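Uncharacterized protein TP-0789 domain-containing protein (Nitrosomonas europaea ATCC 19718, PDB 3BUU) is of unknown function but belongs to the LolA superfamily, whose fold suggests that it may bind lipids or lipoproteins in the cell envelope. Local coordinates at residues 104-115 against 142-150. Sequence-based numbering, arbitrary orientation.
Sequences GDIARANFTGDY and VTYQKVLLW
Tyr144 OH is gripped by two groups: it donates to Asp105 OD1 at 2.7 Å, meeting the syn lone pair of that oxygen, and accepts from Lys172, which also salt-bridges Asp105 OD2. The carboxylate lies at the edge of the Tyr144 ring, the two planes 22° apart. At the other end of Tyr144 the backbone N donates to Tyr115 OH (3.1 Å, bent to 140°). With CG anti to its carbonyl carbon (chi1 -60°), Tyr115 brings CE1 to within 4.1 Å of Val147 CG2. A phenylalanine in place of Tyr144 keeps the ring but would probably leave Asp105 OD1 without its donor from 142-150 and the Lys172 ammonium with one acceptor fewer. In one of its two conformers Arg108 holds Asp114 side-on, NE to OD2 and NH2 to OD1, both acceptors near the guanidinium plane; Arg76 adds a second salt bridge to OD1. A water donates to Asp114 OD2 at 2.7 Å and accepts from Thr143 N. Thr143 OG1 packs 3.4 Å from Gly104 CA, where a side chain would collide with it. Leu149 CD2 touches Phe111 CE2 at 4.0 Å. The contact packs the end of helix 103-107, its loop and the start of strand 115-125 against loop 142-145 and strand 146-152 of the LolA-like fold, with Leu13 of helix 9-20 against Phe111 and Leu149, and Leu135 of strand 128-137 against Phe111 and Tyr115.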
loop_
_atom_site.group_PDB
_atom_site.type_symbol
_atom_site.label_atom_id
_atom_site.label_comp_id
_atom_site.label_asym_id
_atom_site.label_seq_id
_atom_site.Cartn_x
_atom_site.Cartn_y
_atom_site.Cartn_z
ATOM N N GLY A 104 -1.915 3.240 -4.989
ATOM C CA GLY A 104 -0.557 2.802 -4.713
ATOM C C GLY A 104 -0.428 2.082 -3.384
ATOM O O GLY A 104 0.508 1.280 -3.241
ATOM N N ASP A 105 -1.329 2.324 -2.430
ATOM C CA ASP A 105 -1.237 1.625 -1.189
ATOM C C ASP A 105 -1.438 0.129 -1.358
ATOM O O ASP A 105 -0.943 -0.656 -0.554
ATOM C CB ASP A 105 -2.283 2.146 -0.189
ATOM C CG ASP A 105 -2.115 3.583 0.214
ATOM O OD1 ASP A 105 -0.975 4.081 0.183
ATOM O OD2 ASP A 105 -3.153 4.202 0.585
ATOM N N ILE A 106 -2.166 -0.291 -2.381
ATOM C CA ILE A 106 -2.353 -1.726 -2.621
ATOM C C ILE A 106 -1.482 -2.227 -3.750
ATOM O O ILE A 106 -0.980 -3.362 -3.690
ATOM C CB ILE A 106 -3.833 -2.016 -2.890
ATOM C CG1 ILE A 106 -4.642 -1.483 -1.719
ATOM C CG2 ILE A 106 -4.078 -3.505 -3.164
ATOM C CD1 ILE A 106 -4.283 -2.048 -0.354
ATOM N N ALA A 107 -1.255 -1.396 -4.750
ATOM C CA ALA A 107 -0.572 -1.872 -5.939
ATOM C C ALA A 107 0.943 -1.897 -5.799
ATOM O O ALA A 107 1.582 -2.673 -6.488
ATOM C CB ALA A 107 -0.966 -1.006 -7.133
ATOM N N ARG A 108 1.517 -0.995 -4.990
ATOM C CA ARG A 108 2.990 -0.920 -4.770
ATOM C C ARG A 108 3.357 -1.903 -3.678
ATOM O O ARG A 108 2.529 -2.286 -2.848
ATOM C CB ARG A 108 3.493 0.472 -4.312
ATOM C CG ARG A 108 3.227 1.668 -5.226
ATOM C CD ARG A 108 3.706 1.501 -6.637
ATOM N NE ARG A 108 5.012 2.105 -6.907
ATOM C CZ ARG A 108 5.496 2.206 -8.131
ATOM N NH1 ARG A 108 4.812 1.726 -9.146
ATOM N NH2 ARG A 108 6.680 2.739 -8.335
ATOM N N ALA A 109 4.618 -2.306 -3.667
ATOM C CA ALA A 109 5.128 -3.220 -2.659
ATOM C C ALA A 109 5.919 -2.484 -1.597
ATOM O O ALA A 109 5.838 -2.817 -0.410
ATOM C CB ALA A 109 6.002 -4.285 -3.311
ATOM N N ASN A 110 6.684 -1.487 -2.031
ATOM C CA ASN A 110 7.788 -0.982 -1.201
ATOM C C ASN A 110 7.895 0.499 -1.230
ATOM O O ASN A 110 7.559 1.106 -2.251
ATOM C CB ASN A 110 9.083 -1.593 -1.710
ATOM C CG ASN A 110 9.066 -3.117 -1.554
ATOM O OD1 ASN A 110 8.815 -3.583 -0.459
ATOM N ND2 ASN A 110 9.237 -3.874 -2.630
ATOM N N PHE A 111 8.373 1.117 -0.149
ATOM C CA PHE A 111 8.725 2.531 -0.209
ATOM C C PHE A 111 10.050 2.738 -0.952
ATOM O O PHE A 111 10.203 3.734 -1.670
ATOM C CB PHE A 111 8.867 3.093 1.198
ATOM C CG PHE A 111 7.574 3.205 1.954
ATOM C CD1 PHE A 111 6.551 4.049 1.527
ATOM C CD2 PHE A 111 7.410 2.474 3.117
ATOM C CE1 PHE A 111 5.348 4.142 2.274
ATOM C CE2 PHE A 111 6.240 2.605 3.863
ATOM C CZ PHE A 111 5.214 3.435 3.419
ATOM N N THR A 112 11.016 1.848 -0.752
ATOM C CA THR A 112 12.326 1.974 -1.415
ATOM C C THR A 112 12.111 2.054 -2.910
ATOM O O THR A 112 11.324 1.280 -3.475
ATOM C CB THR A 112 13.221 0.809 -1.049
ATOM O OG1 THR A 112 13.509 0.842 0.350
ATOM C CG2 THR A 112 14.560 0.856 -1.785
ATOM N N GLY A 113 12.805 3.003 -3.539
ATOM C CA GLY A 113 12.726 3.221 -4.983
ATOM C C GLY A 113 11.751 4.326 -5.368
ATOM O O GLY A 113 11.880 4.947 -6.422
ATOM N N ASP A 114 10.745 4.561 -4.534
ATOM C CA ASP A 114 9.754 5.608 -4.803
ATOM C C ASP A 114 10.025 6.893 -4.027
ATOM O O ASP A 114 9.495 7.937 -4.358
ATOM C CB ASP A 114 8.344 5.123 -4.436
ATOM C CG ASP A 114 7.711 4.219 -5.466
ATOM O OD1 ASP A 114 8.375 3.959 -6.516
ATOM O OD2 ASP A 114 6.534 3.791 -5.215
ATOM N N TYR A 115 10.810 6.791 -2.937
ATOM C CA TYR A 115 11.028 7.890 -2.014
ATOM C C TYR A 115 12.492 7.944 -1.643
ATOM O O TYR A 115 13.123 6.913 -1.400
ATOM C CB TYR A 115 10.247 7.710 -0.688
ATOM C CG TYR A 115 8.770 7.627 -0.933
ATOM C CD1 TYR A 115 7.991 8.778 -1.003
ATOM C CD2 TYR A 115 8.158 6.413 -1.174
ATOM C CE1 TYR A 115 6.633 8.716 -1.321
ATOM C CE2 TYR A 115 6.811 6.335 -1.502
ATOM C CZ TYR A 115 6.048 7.482 -1.583
ATOM O OH TYR A 115 4.735 7.412 -1.935
ATOM N N VAL A 142 4.546 9.155 -8.151
ATOM C CA VAL A 142 4.505 8.207 -7.059
ATOM C C VAL A 142 3.267 8.506 -6.225
ATOM O O VAL A 142 2.489 9.455 -6.494
ATOM C CB VAL A 142 5.831 8.098 -6.214
ATOM C CG1 VAL A 142 7.006 7.737 -7.097
ATOM C CG2 VAL A 142 6.065 9.375 -5.414
ATOM N N THR A 143 2.984 7.662 -5.248
ATOM C CA THR A 143 1.712 7.753 -4.570
ATOM C C THR A 143 1.556 9.047 -3.767
ATOM O O THR A 143 0.465 9.627 -3.741
ATOM C CB THR A 143 1.447 6.497 -3.733
ATOM O OG1 THR A 143 1.698 5.333 -4.527
ATOM C CG2 THR A 143 0.015 6.418 -3.205
ATOM N N TYR A 144 2.638 9.460 -3.083
ATOM C CA TYR A 144 2.640 10.661 -2.242
ATOM C C TYR A 144 3.827 11.506 -2.486
ATOM O O TYR A 144 4.895 10.979 -2.835
ATOM C CB TYR A 144 2.648 10.294 -0.726
ATOM C CG TYR A 144 1.570 9.341 -0.385
ATOM C CD1 TYR A 144 0.266 9.782 -0.188
ATOM C CD2 TYR A 144 1.841 7.969 -0.294
ATOM C CE1 TYR A 144 -0.763 8.873 0.091
ATOM C CE2 TYR A 144 0.820 7.049 -0.015
ATOM C CZ TYR A 144 -0.477 7.528 0.172
ATOM O OH TYR A 144 -1.519 6.672 0.429
ATOM N N GLN A 145 3.691 12.803 -2.220
ATOM C CA GLN A 145 4.862 13.647 -2.293
ATOM C C GLN A 145 5.745 13.556 -1.059
ATOM O O GLN A 145 6.958 13.768 -1.142
ATOM C CB GLN A 145 4.482 15.054 -2.705
ATOM C CG GLN A 145 3.968 15.038 -4.174
ATOM C CD GLN A 145 4.926 14.335 -5.156
ATOM O OE1 GLN A 145 4.710 13.161 -5.560
ATOM N NE2 GLN A 145 6.003 15.024 -5.501
ATOM N N LYS A 146 5.157 13.290 0.090
ATOM C CA LYS A 146 5.891 13.209 1.327
ATOM C C LYS A 146 5.198 12.247 2.264
ATOM O O LYS A 146 3.980 12.305 2.428
ATOM C CB LYS A 146 5.995 14.623 1.985
ATOM C CG LYS A 146 6.464 14.645 3.406
ATOM C CD LYS A 146 6.390 16.097 3.954
ATOM C CE LYS A 146 6.518 16.135 5.440
ATOM N NZ LYS A 146 6.609 17.558 5.879
ATOM N N VAL A 147 5.995 11.384 2.902
ATOM C CA VAL A 147 5.507 10.480 3.947
ATOM C C VAL A 147 6.473 10.611 5.129
ATOM O O VAL A 147 7.691 10.632 4.906
ATOM C CB VAL A 147 5.480 9.014 3.441
ATOM C CG1 VAL A 147 4.932 8.067 4.522
ATOM C CG2 VAL A 147 4.600 8.911 2.200
ATOM N N LEU A 148 5.984 10.631 6.365
ATOM C CA LEU A 148 6.836 10.445 7.534
ATOM C C LEU A 148 6.537 9.056 8.052
ATOM O O LEU A 148 5.389 8.720 8.301
ATOM C CB LEU A 148 6.539 11.496 8.622
ATOM C CG LEU A 148 6.776 12.951 8.238
ATOM C CD1 LEU A 148 6.581 13.817 9.478
ATOM C CD2 LEU A 148 8.104 13.172 7.567
ATOM N N LEU A 149 7.579 8.245 8.196
ATOM C CA LEU A 149 7.452 6.853 8.598
ATOM C C LEU A 149 8.213 6.623 9.901
ATOM O O LEU A 149 9.411 6.902 9.973
ATOM C CB LEU A 149 8.011 5.934 7.491
ATOM C CG LEU A 149 7.939 4.429 7.805
ATOM C CD1 LEU A 149 6.519 3.916 7.863
ATOM C CD2 LEU A 149 8.768 3.661 6.804
ATOM N N TRP A 150 7.512 6.123 10.917
ATOM C CA TRP A 150 8.116 5.733 12.177
ATOM C C TRP A 150 8.539 4.272 12.088
ATOM O O TRP A 150 7.700 3.404 11.795
ATOM C CB TRP A 150 7.108 5.890 13.315
ATOM C CG TRP A 150 6.924 7.266 13.872
ATOM C CD1 TRP A 150 7.248 7.646 15.130
ATOM C CD2 TRP A 150 6.333 8.415 13.240
ATOM N NE1 TRP A 150 6.943 8.975 15.314
ATOM C CE2 TRP A 150 6.406 9.472 14.161
ATOM C CE3 TRP A 150 5.777 8.657 11.978
ATOM C CZ2 TRP A 150 5.932 10.743 13.901
ATOM C CZ3 TRP A 150 5.295 9.958 11.682
ATOM C CH2 TRP A 150 5.384 10.977 12.668
HETATM O O HOH W 1 4.443 5.191 -4.369
#